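Leucyl-trna synthetase (Plasmodium falciparum, PDB 5FOC) probably attaches leucine to its tRNA at the expense of ATP, this fragment being the editing domain, which probably hydrolyses mischarged aminoacyl-tRNA. Local coordinates at residues Thr343-Pro346 / Tyr347-Met350. The protein carries 2 engineered substitutions. Numbering follows the deposited sequence.
Sequences TVDP and YKGM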
loop_
_atom_site.group_PDB
_atom_site.type_symbol
_atom_site.label_atom_id
_atom_site.label_comp_id
_atom_site.label_asym_id
_atom_site.label_seq_id
_atom_site.Cartn_x
_atom_site.Cartn_y
_atom_site.Cartn_z
ATOM N N THR A 343 -12.949 -18.627 3.182
ATOM C CA THR A 343 -14.088 -18.785 2.245
ATOM C C THR A 343 -13.772 -18.564 0.738
ATOM O O THR A 343 -14.695 -18.566 -0.130
ATOM C CB THR A 343 -15.231 -17.838 2.639
ATOM O OG1 THR A 343 -14.751 -16.492 2.610
ATOM C CG2 THR A 343 -15.774 -18.182 4.016
ATOM N N VAL A 344 -12.490 -18.395 0.436
ATOM C CA VAL A 344 -12.007 -18.061 -0.934
ATOM C C VAL A 344 -10.909 -18.985 -1.397
ATOM O O VAL A 344 -10.112 -19.493 -0.552
ATOM C CB VAL A 344 -11.514 -16.590 -1.004
ATOM C CG1 VAL A 344 -12.704 -15.651 -0.775
ATOM C CG2 VAL A 344 -10.383 -16.326 0.024
ATOM N N ASP A 345 -10.841 -19.249 -2.704
ATOM C CA ASP A 345 -9.729 -19.971 -3.281
ATOM C C ASP A 345 -8.405 -19.266 -3.051
ATOM O O ASP A 345 -8.365 -18.040 -3.050
ATOM C CB ASP A 345 -9.866 -20.137 -4.836
ATOM C CG ASP A 345 -10.998 -21.030 -5.264
ATOM O OD1 ASP A 345 -11.592 -21.778 -4.473
ATOM O OD2 ASP A 345 -11.270 -20.979 -6.480
ATOM N N PRO A 346 -7.315 -20.023 -2.854
ATOM C CA PRO A 346 -7.286 -21.491 -2.891
ATOM C C PRO A 346 -7.452 -22.145 -1.488
ATOM O O PRO A 346 -6.949 -23.265 -1.271
ATOM C CB PRO A 346 -5.883 -21.774 -3.468
ATOM C CG PRO A 346 -5.052 -20.664 -2.940
ATOM C CD PRO A 346 -5.954 -19.454 -2.882
ATOM N N TYR A 347 -8.180 -21.494 -0.568
ATOM C CA TYR A 347 -8.139 -21.856 0.851
ATOM C C TYR A 347 -9.487 -22.325 1.355
ATOM O O TYR A 347 -9.668 -22.419 2.564
ATOM C CB TYR A 347 -7.700 -20.641 1.676
ATOM C CG TYR A 347 -6.357 -20.098 1.262
ATOM C CD1 TYR A 347 -5.202 -20.919 1.251
ATOM C CD2 TYR A 347 -6.220 -18.775 0.920
ATOM C CE1 TYR A 347 -3.973 -20.414 0.846
ATOM C CE2 TYR A 347 -5.002 -18.256 0.508
ATOM C CZ TYR A 347 -3.882 -19.065 0.462
ATOM O OH TYR A 347 -2.678 -18.510 0.050
ATOM N N LYS A 348 -10.433 -22.629 0.472
ATOM C CA LYS A 348 -11.820 -22.815 0.909
ATOM C C LYS A 348 -11.937 -23.935 1.934
ATOM O O LYS A 348 -11.420 -25.023 1.709
ATOM C CB LYS A 348 -12.774 -23.080 -0.251
ATOM C CG LYS A 348 -13.154 -21.831 -1.010
ATOM C CD LYS A 348 -14.216 -22.130 -2.060
ATOM C CE LYS A 348 -14.655 -20.835 -2.671
ATOM N NZ LYS A 348 -15.584 -21.115 -3.802
ATOM N N GLY A 349 -12.592 -23.632 3.057
ATOM C CA GLY A 349 -12.699 -24.559 4.208
ATOM C C GLY A 349 -11.532 -24.729 5.164
ATOM O O GLY A 349 -11.641 -25.477 6.146
ATOM N N MET A 350 -10.419 -24.069 4.865
ATOM C CA MET A 350 -9.212 -24.163 5.645
ATOM C C MET A 350 -9.342 -23.203 6.826
ATOM O O MET A 350 -10.015 -22.182 6.749
ATOM C CB MET A 350 -8.054 -23.767 4.741
ATOM C CG MET A 350 -6.688 -24.213 5.186
ATOM S SD MET A 350 -5.468 -23.392 4.138
ATOM C CE MET A 350 -4.260 -23.276 5.430
HETATM O O HOH W 1 -10.234 -23.319 -2.427
HETATM O O HOH W 2 -14.027 -22.760 -5.507
#
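Val-344 and Tyr-347 close a type VIa beta turn in the surface loop of the editing domain between strand 341-342 and helix 352-365, with a cis peptide joining Asp-345 to Pro-346 at its corner. Tyr-347 N donates to Val-344 O over 2.8 Å with an N-H...O angle of 152°, reaching a lone pair in the carbonyl plane. The side chains of Pro-346 and Tyr-347 lie side by side, pointing the same way. With Tyr-347 CG beside its own backbone N (chi1 -58°), the phenol ring lies along the pyrrolidine, and Pro-346 CD stands over one face, 3.9 Å from the centroid of the Tyr-347 ring and displaced toward the rim in a CH-pi contact. Asp-345 and Lys-348 meet on a more polar side of the turn, mainly through water. Asp-345 OD1 lies 4.1 Å from Lys-348 NZ, beyond salt-bridge range, and a water that accepts from the ammonium group donates to the same OD1, 2.8 Å from each. A second water gives its hydrogen to OD1 of Asp-345 at 2.9 Å and receives that of Lys-348 N at 3.0 Å, so one carboxylate oxygen is gripped by two donors and linked to both ends of the lysine. The extended lysine chain runs back past the start of the loop, its CE 3.4 Å from Thr-343 O. Tyr-347 also begins a type II turn, in which Met-350 N bonds to Tyr-347 O and Gly-349 takes the positive phi (78°). Tyr-347 packs on Cys-355 and Ala-359 of helix 352-365 and hydrogen-bonds through OH to Asn-362, Val-344 packs on Tyr-134 and Cys-297, and backbone hydrogen bonds of Gly-349 and Met-350 with Met-342 fold the loop back onto strand 341-342.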